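Local coordinates for protein endoglucanase (Thermotoga maritima, PDB 2FVG) that probably works as a metal-dependent aminopeptidase of the M42 family that uses two divalent cations per subunit, despite being named an endoglucanase, at residues P11-D16 against L81-V86; K19-I24 against F193-E198; F67-I72 against V96-L101; R89-K94 against E124-D129. All coordinates share one frame; numbering follows the deposited sequence.

Contact 1: P11-D16 against L81-V86; sequences PGVSGD and LPVGGV
Val83 fits against the bend formed by Val13 and Ser14, and it supplies about half of the roughly 110 Å² buried here. One methyl does nearly all the touching. Val83 CG1 lies 3.8 Å from Val13 CG1, and the same methyl comes within 3.7 Å of the carbonyl oxygen of Ser14. In both valines CG1 sits anti to the backbone N (chi1 178° in Val83 and 176° in Val13), which aims these two methyls at each other while the side chains cross at a slant. Val13 CG1 also lies 3.9 Å from Val83 CB, touching the branch point as well as the methyl. Ser14 adds its CB, 3.9 Å from Val83 CG1, and turns its hydroxyl elsewhere: OG is hydrogen-bonded to OD2 of Asp63. The bend is a type II beta turn from Val13 to Asp16, closed by Asp16 N on Val13 O at 2.8 Å. It belongs to the loop between helices 4-9 and 18-28, and Val83 ends strand 78-83 of the antiparallel six-stranded sheet, so the contact ties that sheet to the N-terminal helical region. Val13 also packs on Tyr147 and Ser149 of strand 147-150. The side chain of Ser14 is about 8 Å from that of His61, a predicted metal ligand. No hydrogen bond crosses, so the join is van der Waals packing of Val83 on Val13 CG1 and on the CB and carbonyl of Ser14.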
loop_
_atom_site.group_PDB
_atom_site.type_symbol
_atom_site.label_atom_id
_atom_site.label_comp_id
_atom_site.label_asym_id
_atom_site.label_seq_id
_atom_site.Cartn_x
_atom_site.Cartn_y
_atom_site.Cartn_z
ATOM N N PRO A 11 -10.126 7.094 0.447
ATOM C CA PRO A 11 -10.449 6.036 1.378
ATOM C C PRO A 11 -10.478 4.664 0.691
ATOM O O PRO A 11 -10.993 4.537 -0.421
ATOM C CB PRO A 11 -11.857 6.420 1.877
ATOM C CG PRO A 11 -12.454 7.252 0.806
ATOM C CD PRO A 11 -11.340 7.746 -0.088
ATOM N N GLY A 12 -9.932 3.658 1.368
ATOM C CA GLY A 12 -9.891 2.270 0.880
ATOM C C GLY A 12 -9.463 1.301 1.981
ATOM O O GLY A 12 -8.426 0.635 1.907
ATOM N N VAL A 13 -10.281 1.211 3.013
ATOM C CA VAL A 13 -10.010 0.339 4.120
ATOM C C VAL A 13 -10.126 -1.100 3.643
ATOM O O VAL A 13 -10.851 -1.368 2.684
ATOM C CB VAL A 13 -11.013 0.630 5.257
ATOM C CG1 VAL A 13 -10.833 -0.352 6.421
ATOM C CG2 VAL A 13 -10.826 2.037 5.742
ATOM N N SER A 14 -9.403 -2.016 4.293
ATOM C CA SER A 14 -9.424 -3.448 3.941
ATOM C C SER A 14 -10.844 -3.963 3.858
ATOM O O SER A 14 -11.612 -3.809 4.798
ATOM C CB SER A 14 -8.681 -4.269 5.002
ATOM O OG SER A 14 -7.334 -3.861 5.101
ATOM N N GLY A 15 -11.197 -4.587 2.745
ATOM C CA GLY A 15 -12.573 -5.096 2.590
ATOM C C GLY A 15 -13.430 -4.097 1.824
ATOM O O GLY A 15 -14.520 -4.421 1.377
ATOM N N ASP A 16 -12.911 -2.888 1.627
ATOM C CA ASP A 16 -13.662 -1.831 0.954
ATOM C C ASP A 16 -12.776 -1.050 -0.001
ATOM O O ASP A 16 -12.791 0.176 0.016
ATOM C CB ASP A 16 -14.253 -0.903 2.024
ATOM C CG ASP A 16 -15.255 0.109 1.466
ATOM O OD1 ASP A 16 -16.108 -0.255 0.627
ATOM O OD2 ASP A 16 -15.195 1.284 1.893
ATOM N N LEU A 81 -15.401 -0.685 15.310
ATOM C CA LEU A 81 -14.450 -1.730 15.622
ATOM C C LEU A 81 -13.332 -1.579 14.609
ATOM O O LEU A 81 -13.609 -1.208 13.468
ATOM C CB LEU A 81 -15.100 -3.111 15.495
ATOM C CG LEU A 81 -16.296 -3.437 16.396
ATOM C CD1 LEU A 81 -16.979 -4.712 15.912
ATOM C CD2 LEU A 81 -15.889 -3.540 17.863
ATOM N N PRO A 82 -12.076 -1.855 15.021
ATOM C CA PRO A 82 -10.900 -1.741 14.153
ATOM C C PRO A 82 -10.884 -2.733 13.000
ATOM O O PRO A 82 -11.486 -3.806 13.088
ATOM C CB PRO A 82 -9.734 -2.058 15.093
ATOM C CG PRO A 82 -10.351 -2.899 16.178
ATOM C CD PRO A 82 -11.707 -2.293 16.381
ATOM N N VAL A 83 -10.215 -2.345 11.917
ATOM C CA VAL A 83 -10.009 -3.201 10.750
ATOM C C VAL A 83 -8.517 -3.057 10.474
ATOM O O VAL A 83 -8.091 -2.141 9.794
ATOM C CB VAL A 83 -10.857 -2.774 9.526
ATOM C CG1 VAL A 83 -10.573 -3.668 8.322
ATOM C CG2 VAL A 83 -12.339 -2.813 9.853
ATOM N N GLY A 84 -7.726 -3.964 11.040
ATOM C CA GLY A 84 -6.272 -3.905 10.936
ATOM C C GLY A 84 -5.727 -3.593 12.316
ATOM O O GLY A 84 -6.471 -3.633 13.309
ATOM N N GLY A 85 -4.440 -3.270 12.390
ATOM C CA GLY A 85 -3.801 -2.977 13.677
ATOM C C GLY A 85 -3.874 -1.509 14.052
ATOM O O GLY A 85 -3.212 -0.677 13.424
ATOM N N VAL A 86 -4.679 -1.192 15.069
ATOM C CA VAL A 86 -4.837 0.185 15.519
ATOM C C VAL A 86 -4.777 0.251 17.041
ATOM O O VAL A 86 -5.455 -0.511 17.737
ATOM C CB VAL A 86 -6.193 0.809 15.063
ATOM C CG1 VAL A 86 -6.082 2.323 14.993
ATOM C CG2 VAL A 86 -6.620 0.293 13.711
#

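Contact 2: K19-I24 against F193-E198; sequences KVRDFI and FTVQEE. With EDO (1,2-ethanediol), chain D.
Ile24 and Phe193 meet where helix 18-28 packs on the large mixed sheet, a helix-on-sheet layer of the alpha/beta fold expected of an M42 metallopeptidase. The main apolar interaction is a CH-pi contact: Ile24 CG2 stands over the ring centre of Phe193, 3.9 Å from the centroid and only 5° off the ring normal. A second branch of the isoleucine reaches the same ring, with CD1 3.7 Å from Phe193 CD2. Ile24 can use both because CG2 is anti to the backbone N while CG1 lies beside it (chi1 -64°), so one methyl drops onto the face and the other arm runs out toward CD2. Leu43 of strand 43-47 touches both residues, and helix 166-180 adds Cys172 and Ile176 against Ile24 and Leu175 against Phe193.

Arg21 makes a looser contact. Its NH1 lies 4.1 Å from Val195 CG1, with the methyl at the edge of the guanidinium and near its plane; the polar partner of NH1 is the carbonyl oxygen of Gly41.

Past the strand, the chain carries the predicted proton acceptor Glu197, which is poorly ordered, and the predicted metal ligand Glu198, whose side chain is not modelled beyond CB. A molecule of 1,2-ethanediol, probably from the crystallisation liquor, lies by Thr194 and Glu197 and is hydrogen-bonded to Tyr293 OH. Its C2 packs 3.8 Å from Thr194 CG2.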
loop_
_atom_site.group_PDB
_atom_site.type_symbol
_atom_site.label_atom_id
_atom_site.label_comp_id
_atom_site.label_asym_id
_atom_site.label_seq_id
_atom_site.Cartn_x
_atom_site.Cartn_y
_atom_site.Cartn_z
ATOM N N LYS A 19 -13.240 2.117 -4.478
ATOM C CA LYS A 19 -12.894 3.426 -5.012
ATOM C C LYS A 19 -11.430 3.455 -5.420
ATOM O O LYS A 19 -11.101 3.985 -6.488
ATOM C CB LYS A 19 -13.227 4.556 -4.028
ATOM C CG LYS A 19 -14.720 4.732 -3.746
ATOM N N VAL A 20 -10.551 2.876 -4.600
ATOM C CA VAL A 20 -9.123 2.826 -4.961
ATOM C C VAL A 20 -8.932 2.024 -6.236
ATOM O O VAL A 20 -8.208 2.462 -7.141
ATOM C CB VAL A 20 -8.222 2.251 -3.835
ATOM C CG1 VAL A 20 -6.787 2.127 -4.325
ATOM C CG2 VAL A 20 -8.279 3.143 -2.603
ATOM N N ARG A 21 -9.584 0.858 -6.318
ATOM C CA ARG A 21 -9.486 -0.000 -7.514
ATOM C C ARG A 21 -10.001 0.742 -8.745
ATOM O O ARG A 21 -9.357 0.724 -9.795
ATOM C CB ARG A 21 -10.213 -1.346 -7.308
ATOM C CG ARG A 21 -10.086 -2.321 -8.476
ATOM C CD ARG A 21 -10.812 -3.653 -8.287
ATOM N NE ARG A 21 -12.199 -3.486 -7.862
ATOM C CZ ARG A 21 -12.651 -3.814 -6.659
ATOM N NH1 ARG A 21 -11.846 -4.387 -5.777
ATOM N NH2 ARG A 21 -13.924 -3.608 -6.349
ATOM N N ASP A 22 -11.142 1.415 -8.625
ATOM C CA ASP A 22 -11.692 2.199 -9.748
ATOM C C ASP A 22 -10.741 3.310 -10.199
ATOM O O ASP A 22 -10.596 3.576 -11.402
ATOM C CB ASP A 22 -13.067 2.801 -9.409
ATOM C CG ASP A 22 -14.166 1.743 -9.306
ATOM O OD1 ASP A 22 -13.954 0.595 -9.756
ATOM O OD2 ASP A 22 -15.250 2.063 -8.777
ATOM N N PHE A 23 -10.101 3.960 -9.233
ATOM C CA PHE A 23 -9.171 5.026 -9.548
ATOM C C PHE A 23 -7.984 4.483 -10.355
ATOM O O PHE A 23 -7.687 4.969 -11.440
ATOM C CB PHE A 23 -8.713 5.742 -8.266
ATOM C CG PHE A 23 -7.773 6.875 -8.528
ATOM C CD1 PHE A 23 -8.255 8.134 -8.879
ATOM C CD2 PHE A 23 -6.401 6.682 -8.450
ATOM C CE1 PHE A 23 -7.385 9.180 -9.138
ATOM C CE2 PHE A 23 -5.529 7.717 -8.707
ATOM C CZ PHE A 23 -6.017 8.969 -9.047
ATOM N N ILE A 24 -7.320 3.466 -9.824
ATOM C CA ILE A 24 -6.165 2.860 -10.477
ATOM C C ILE A 24 -6.512 2.418 -11.905
ATOM O O ILE A 24 -5.784 2.727 -12.874
ATOM C CB ILE A 24 -5.590 1.702 -9.610
ATOM C CG1 ILE A 24 -5.052 2.257 -8.273
ATOM C CG2 ILE A 24 -4.512 0.988 -10.380
ATOM C CD1 ILE A 24 -4.572 1.180 -7.254
ATOM N N PHE A 193 -2.758 -5.342 -8.040
ATOM C CA PHE A 193 -3.081 -4.409 -6.971
ATOM C C PHE A 193 -4.057 -5.208 -6.119
ATOM O O PHE A 193 -5.183 -5.501 -6.539
ATOM C CB PHE A 193 -3.688 -3.128 -7.546
ATOM C CG PHE A 193 -2.777 -2.422 -8.539
ATOM C CD1 PHE A 193 -2.722 -2.823 -9.864
ATOM C CD2 PHE A 193 -1.983 -1.358 -8.119
ATOM C CE1 PHE A 193 -1.821 -2.158 -10.799
ATOM C CE2 PHE A 193 -1.084 -0.691 -9.034
ATOM C CZ PHE A 193 -1.026 -1.103 -10.362
ATOM N N THR A 194 -3.618 -5.559 -4.920
ATOM C CA THR A 194 -4.342 -6.530 -4.137
ATOM C C THR A 194 -5.291 -5.954 -3.111
ATOM O O THR A 194 -5.224 -4.781 -2.734
ATOM C CB THR A 194 -3.357 -7.483 -3.425
ATOM O OG1 THR A 194 -2.644 -6.760 -2.419
ATOM C CG2 THR A 194 -2.353 -8.059 -4.410
ATOM N N VAL A 195 -6.140 -6.833 -2.606
ATOM C CA VAL A 195 -7.130 -6.460 -1.650
ATOM C C VAL A 195 -6.986 -7.410 -0.463
ATOM O O VAL A 195 -6.289 -8.411 -0.567
ATOM C CB VAL A 195 -8.542 -6.675 -2.279
ATOM C CG1 VAL A 195 -8.751 -5.769 -3.469
ATOM C CG2 VAL A 195 -8.788 -8.166 -2.668
ATOM N N GLN A 196 -7.613 -7.101 0.663
ATOM C CA GLN A 196 -7.688 -8.099 1.726
ATOM C C GLN A 196 -8.877 -9.024 1.420
ATOM O O GLN A 196 -9.995 -8.557 1.167
ATOM C CB GLN A 196 -7.840 -7.478 3.114
ATOM C CG GLN A 196 -8.217 -8.507 4.202
ATOM C CD GLN A 196 -7.917 -8.036 5.606
ATOM O OE1 GLN A 196 -8.830 -7.788 6.398
ATOM N NE2 GLN A 196 -6.628 -7.873 5.917
ATOM N N GLU A 197 -8.631 -10.332 1.432
ATOM C CA GLU A 197 -9.691 -11.314 1.189
ATOM C C GLU A 197 -10.275 -11.841 2.514
ATOM O O GLU A 197 -9.720 -11.588 3.592
ATOM C CB GLU A 197 -9.182 -12.472 0.311
ATOM C CG GLU A 197 -8.304 -13.530 1.011
ATOM C CD GLU A 197 -6.887 -13.072 1.356
ATOM O OE1 GLU A 197 -6.445 -11.981 0.916
ATOM O OE2 GLU A 197 -6.199 -13.838 2.069
ATOM N N GLU A 198 -11.390 -12.567 2.428
ATOM C CA GLU A 198 -12.029 -13.153 3.608
ATOM C C GLU A 198 -11.505 -14.575 3.846
ATOM O O GLU A 198 -11.798 -15.206 4.871
ATOM C CB GLU A 198 -13.558 -13.153 3.454
HETATM C C1 EDO D . -4.173 -11.851 -3.041
HETATM O O1 EDO D . -5.218 -11.269 -2.247
HETATM C C2 EDO D . -2.805 -11.367 -2.560
HETATM O O2 EDO D . -1.782 -11.776 -3.480
#

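Contact 3: F67-I72 against V96-L101; sequences FVVSKI and VQVKNL
Phe67 and Val69 reach across to Val96 and Val98, linking two strands that are not direct neighbours. Strands 66-72 and 95-98 flank strand 147-150 in the antiparallel sheet and so run parallel to one another, with Phe67 level with Val96 (CA to CA 9.3 Å) and Val69 level with Val98 (CA to CA 8.7 Å). All four CB atoms are directed at the opposing segment.

The apolar contacts are both light. Val96 CG1 stands 4.3 Å from CE2 of Phe67, approaching the ring obliquely, and Val98 CG2 is likewise 4.3 Å from Val69 CG2. Val148 of the intervening strand touches Phe67, Val96 and Val98. Edge-to-face packing with Phe80 and Phe150 sets the Phe67 ring among other aromatics.

No hydrogen bond joins the two segments; their polar groups bond to neighbours. A type I' turn from Val98 to Leu101 joins strand 95-98 to its next partner, with Val98 N to Leu101 O at 3.0 Å and Leu101 N to Val98 O at 2.9 Å. Asn100 N also meets the side-chain oxygen Gln97 OE1 at 3.3 Å, coming from above the carbonyl plane. Lys99 NZ forms a salt bridge with Asp146.

The backbone itself is irregular where Ser70 and Lys71 both face Ser79, a classic beta bulge between strands 66-72 and 78-83.

Strand 147-150 lies between and takes backbone bonds, so the two segments meet through apolar side chains alone, a weak dispersion contact.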
loop_
_atom_site.group_PDB
_atom_site.type_symbol
_atom_site.label_atom_id
_atom_site.label_comp_id
_atom_site.label_asym_id
_atom_site.label_seq_id
_atom_site.Cartn_x
_atom_site.Cartn_y
_atom_site.Cartn_z
ATOM N N PHE A 67 -11.717 1.296 10.242
ATOM C CA PHE A 67 -12.705 0.857 11.212
ATOM C C PHE A 67 -13.978 0.487 10.470
ATOM O O PHE A 67 -14.081 0.680 9.251
ATOM C CB PHE A 67 -12.997 2.001 12.218
ATOM C CG PHE A 67 -11.757 2.651 12.777
ATOM C CD1 PHE A 67 -11.098 2.091 13.869
ATOM C CD2 PHE A 67 -11.225 3.790 12.185
ATOM C CE1 PHE A 67 -9.938 2.663 14.374
ATOM C CE2 PHE A 67 -10.066 4.374 12.679
ATOM C CZ PHE A 67 -9.418 3.808 13.783
ATOM N N VAL A 68 -14.955 -0.023 11.214
ATOM C CA VAL A 68 -16.240 -0.366 10.655
ATOM C C VAL A 68 -17.303 0.048 11.686
ATOM O O VAL A 68 -17.080 -0.051 12.893
ATOM C CB VAL A 68 -16.286 -1.855 10.211
ATOM C CG1 VAL A 68 -16.172 -2.817 11.401
ATOM C CG2 VAL A 68 -17.515 -2.145 9.358
ATOM N N VAL A 69 -18.422 0.585 11.198
ATOM C CA VAL A 69 -19.495 1.036 12.066
ATOM C C VAL A 69 -20.177 -0.192 12.629
ATOM O O VAL A 69 -20.786 -0.997 11.900
ATOM C CB VAL A 69 -20.497 1.944 11.338
ATOM C CG1 VAL A 69 -21.598 2.362 12.289
ATOM C CG2 VAL A 69 -19.783 3.174 10.757
ATOM N N SER A 70 -20.038 -0.355 13.934
ATOM C CA SER A 70 -20.626 -1.504 14.605
ATOM C C SER A 70 -21.974 -1.166 15.228
ATOM O O SER A 70 -22.807 -2.046 15.417
ATOM C CB SER A 70 -19.648 -2.108 15.622
ATOM O OG SER A 70 -19.237 -1.155 16.584
ATOM N N LYS A 71 -22.203 0.111 15.524
ATOM C CA LYS A 71 -23.467 0.521 16.138
ATOM C C LYS A 71 -23.761 2.013 16.044
ATOM O O LYS A 71 -22.864 2.841 16.131
ATOM C CB LYS A 71 -23.519 0.096 17.614
ATOM C CG LYS A 71 -24.833 0.482 18.298
ATOM C CD LYS A 71 -25.020 -0.199 19.636
ATOM C CE LYS A 71 -26.350 0.204 20.247
ATOM N NZ LYS A 71 -26.579 -0.546 21.502
ATOM N N ILE A 72 -25.042 2.341 15.899
ATOM C CA ILE A 72 -25.483 3.718 15.859
ATOM C C ILE A 72 -26.234 3.976 17.154
ATOM O O ILE A 72 -27.277 3.362 17.404
ATOM C CB ILE A 72 -26.346 4.007 14.611
ATOM C CG1 ILE A 72 -25.513 3.739 13.338
ATOM C CG2 ILE A 72 -26.872 5.456 14.650
ATOM C CD1 ILE A 72 -26.282 3.788 12.017
ATOM N N VAL A 96 -12.035 11.246 11.059
ATOM C CA VAL A 96 -12.309 10.084 10.246
ATOM C C VAL A 96 -13.451 10.409 9.319
ATOM O O VAL A 96 -14.080 11.464 9.459
ATOM C CB VAL A 96 -12.724 8.889 11.118
ATOM C CG1 VAL A 96 -11.536 8.347 11.919
ATOM C CG2 VAL A 96 -13.887 9.262 12.034
ATOM N N GLN A 97 -13.736 9.517 8.380
ATOM C CA GLN A 97 -14.855 9.763 7.482
ATOM C C GLN A 97 -15.600 8.496 7.120
ATOM O O GLN A 97 -15.010 7.427 7.074
ATOM C CB GLN A 97 -14.403 10.431 6.196
ATOM C CG GLN A 97 -13.695 9.497 5.253
ATOM C CD GLN A 97 -14.087 9.763 3.813
ATOM O OE1 GLN A 97 -14.803 8.961 3.194
ATOM N NE2 GLN A 97 -13.681 10.910 3.293
ATOM N N VAL A 98 -16.908 8.626 6.889
ATOM C CA VAL A 98 -17.754 7.503 6.497
ATOM C C VAL A 98 -18.581 8.060 5.355
ATOM O O VAL A 98 -19.278 9.060 5.515
ATOM C CB VAL A 98 -18.650 7.002 7.657
ATOM C CG1 VAL A 98 -19.582 5.861 7.207
ATOM C CG2 VAL A 98 -17.809 6.514 8.796
ATOM N N LYS A 99 -18.482 7.424 4.197
ATOM C CA LYS A 99 -19.151 7.880 2.987
ATOM C C LYS A 99 -19.118 9.399 2.841
ATOM O O LYS A 99 -20.164 10.057 2.748
ATOM C CB LYS A 99 -20.559 7.279 2.867
ATOM C CG LYS A 99 -20.507 5.760 2.639
ATOM C CD LYS A 99 -21.857 5.117 2.491
ATOM C CE LYS A 99 -22.699 5.316 3.732
ATOM N NZ LYS A 99 -23.970 4.521 3.702
ATOM N N ASN A 100 -17.895 9.940 2.845
ATOM C CA ASN A 100 -17.647 11.374 2.647
ATOM C C ASN A 100 -18.177 12.318 3.734
ATOM O O ASN A 100 -18.183 13.520 3.551
ATOM C CB ASN A 100 -18.162 11.815 1.271
ATOM C CG ASN A 100 -17.436 11.130 0.124
ATOM O OD1 ASN A 100 -16.241 10.836 0.215
ATOM N ND2 ASN A 100 -18.155 10.888 -0.972
ATOM N N LEU A 101 -18.623 11.758 4.855
ATOM C CA LEU A 101 -19.104 12.530 5.988
ATOM C C LEU A 101 -17.991 12.515 7.038
ATOM O O LEU A 101 -17.651 11.458 7.550
ATOM C CB LEU A 101 -20.383 11.892 6.543
ATOM C CG LEU A 101 -21.091 12.601 7.688
ATOM C CD1 LEU A 101 -21.766 13.862 7.179
ATOM C CD2 LEU A 101 -22.113 11.676 8.277
#

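Contact 4: R89-K94 against E124-D129; sequences RILPGK and ENLRID
A type II beta turn, Leu91 to Lys94, presents its first two residues to Leu126 at the start of strand 126-129. Leu126 opens its fork over them: CD1 lies 4.0 Å from Leu91 CB and equally far from Leu91 CD1, while CD2 rests 4.0 Å from Pro92 CG. Leu126 crosses both side chains at about a right angle. With CG held beside its backbone N (chi1 -60°) and CD1 extended, the leucine points its two methyls into the turn. The turn itself is closed by Lys94 N on Leu91 O, 2.9 Å.

In the fold, strand 126-129 is the last in the order of the six-stranded antiparallel sheet, next to strand 101-107. A backbone hydrogen bond between Ile128 and Val78 also draws it to strand 78-83 at the other end of the order, so the sheet curls toward a barrel, and Leu126 packs inward on Phe80 and Ile105.

Arg127 folds back along its own segment. Its NH1 bridges two carbonyl oxygens from above their planes, 2.8 Å from Glu124 O and 2.9 Å from Leu126 O. The oxygen of Leu126 lies in the guanidinium plane; that of Glu124 is tilted 20° from it.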
loop_
_atom_site.group_PDB
_atom_site.type_symbol
_atom_site.label_atom_id
_atom_site.label_comp_id
_atom_site.label_asym_id
_atom_site.label_seq_id
_atom_site.Cartn_x
_atom_site.Cartn_y
_atom_site.Cartn_z
ATOM N N ARG A 89 -5.395 3.935 22.025
ATOM C CA ARG A 89 -4.853 4.983 22.898
ATOM C C ARG A 89 -4.625 6.317 22.195
ATOM O O ARG A 89 -4.815 7.370 22.804
ATOM C CB ARG A 89 -3.557 4.514 23.587
ATOM N N ILE A 90 -4.242 6.265 20.918
ATOM C CA ILE A 90 -3.973 7.470 20.117
ATOM C C ILE A 90 -5.169 7.978 19.274
ATOM O O ILE A 90 -5.036 8.944 18.512
ATOM C CB ILE A 90 -2.726 7.280 19.189
ATOM C CG1 ILE A 90 -2.944 6.125 18.198
ATOM C CG2 ILE A 90 -1.459 7.071 20.026
ATOM C CD1 ILE A 90 -1.994 6.122 17.015
ATOM N N LEU A 91 -6.333 7.347 19.426
ATOM C CA LEU A 91 -7.509 7.710 18.626
ATOM C C LEU A 91 -8.291 8.950 19.044
ATOM O O LEU A 91 -8.792 9.649 18.168
ATOM C CB LEU A 91 -8.450 6.519 18.408
ATOM C CG LEU A 91 -7.863 5.340 17.620
ATOM C CD1 LEU A 91 -8.920 4.279 17.401
ATOM C CD2 LEU A 91 -7.259 5.769 16.283
ATOM N N PRO A 92 -8.430 9.223 20.366
ATOM C CA PRO A 92 -9.169 10.438 20.724
ATOM C C PRO A 92 -8.699 11.677 19.956
ATOM O O PRO A 92 -7.493 11.924 19.847
ATOM C CB PRO A 92 -8.905 10.572 22.218
ATOM C CG PRO A 92 -8.781 9.169 22.671
ATOM C CD PRO A 92 -8.008 8.484 21.571
ATOM N N GLY A 93 -9.657 12.415 19.397
ATOM C CA GLY A 93 -9.367 13.623 18.613
ATOM C C GLY A 93 -9.059 13.417 17.132
ATOM O O GLY A 93 -8.931 14.391 16.394
ATOM N N LYS A 94 -8.925 12.167 16.691
ATOM C CA LYS A 94 -8.638 11.873 15.273
ATOM C C LYS A 94 -9.847 12.083 14.372
ATOM O O LYS A 94 -10.970 11.742 14.751
ATOM C CB LYS A 94 -8.106 10.452 15.083
ATOM C CG LYS A 94 -6.592 10.314 14.904
ATOM C CD LYS A 94 -5.792 10.936 16.001
ATOM C CE LYS A 94 -4.312 10.756 15.728
ATOM N NZ LYS A 94 -3.511 11.349 16.831
ATOM N N GLU A 124 -14.671 0.142 22.835
ATOM C CA GLU A 124 -16.029 0.264 23.366
ATOM C C GLU A 124 -16.233 1.606 24.070
ATOM O O GLU A 124 -17.372 2.064 24.237
ATOM C CB GLU A 124 -16.336 -0.890 24.334
ATOM N N ASN A 125 -15.131 2.234 24.476
ATOM C CA ASN A 125 -15.180 3.531 25.167
ATOM C C ASN A 125 -15.087 4.749 24.227
ATOM O O ASN A 125 -15.269 5.901 24.651
ATOM C CB ASN A 125 -14.103 3.583 26.259
ATOM C CG ASN A 125 -14.310 2.522 27.342
ATOM O OD1 ASN A 125 -15.445 2.210 27.731
ATOM N ND2 ASN A 125 -13.206 1.976 27.847
ATOM N N LEU A 126 -14.820 4.477 22.950
ATOM C CA LEU A 126 -14.692 5.512 21.933
ATOM C C LEU A 126 -15.970 5.643 21.098
ATOM O O LEU A 126 -16.709 4.679 20.924
ATOM C CB LEU A 126 -13.491 5.199 21.034
ATOM C CG LEU A 126 -12.129 5.122 21.742
ATOM C CD1 LEU A 126 -11.026 4.662 20.806
ATOM C CD2 LEU A 126 -11.760 6.448 22.389
ATOM N N ARG A 127 -16.222 6.845 20.582
ATOM C CA ARG A 127 -17.384 7.117 19.737
ATOM C C ARG A 127 -16.967 8.061 18.627
ATOM O O ARG A 127 -16.041 8.848 18.811
ATOM C CB ARG A 127 -18.492 7.807 20.544
ATOM C CG ARG A 127 -19.097 7.006 21.686
ATOM C CD ARG A 127 -20.020 5.901 21.199
ATOM N NE ARG A 127 -20.637 5.170 22.305
ATOM C CZ ARG A 127 -20.105 4.100 22.888
ATOM N NH1 ARG A 127 -18.926 3.615 22.489
ATOM N NH2 ARG A 127 -20.755 3.512 23.877
ATOM N N ILE A 128 -17.615 7.978 17.467
ATOM C CA ILE A 128 -17.309 8.941 16.414
ATOM C C ILE A 128 -18.459 9.908 16.458
ATOM O O ILE A 128 -19.612 9.502 16.583
ATOM C CB ILE A 128 -17.237 8.354 14.986
ATOM C CG1 ILE A 128 -16.311 7.149 14.943
ATOM C CG2 ILE A 128 -16.794 9.459 13.977
ATOM C CD1 ILE A 128 -16.367 6.373 13.637
ATOM N N ASP A 129 -18.132 11.188 16.393
ATOM C CA ASP A 129 -19.123 12.219 16.368
ATOM C C ASP A 129 -19.059 12.831 14.980
ATOM O O ASP A 129 -18.012 13.311 14.557
ATOM C CB ASP A 129 -18.813 13.267 17.446
ATOM C CG ASP A 129 -19.904 14.330 17.575
ATOM O OD1 ASP A 129 -21.047 14.085 17.126
ATOM O OD2 ASP A 129 -19.608 15.418 18.131
#

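How the contacts relate
Contacts 1, 3 and 4 all reach the six-stranded antiparallel sheet and lie on one side of the chain's centre, their centres 11 to 15 Å apart. Contact 2 belongs instead to the large mixed sheet: its centre is 12 Å from that of contact 1 and about 27 Å from that of contact 4. Contact 1 joins the two groups, since its segment 11-16 touches Val20 and Gln196 of contact 2 while 81-86 pairs with strand 66-72 of contact 3. Along the chain contacts 3 and 4 interleave and fall wholly within the span between 19-24 and 193-198. The mixed-sheet part of the chain, which carries predicted metal ligands, thus encloses an inserted antiparallel sheet, joined back to it by contact 1.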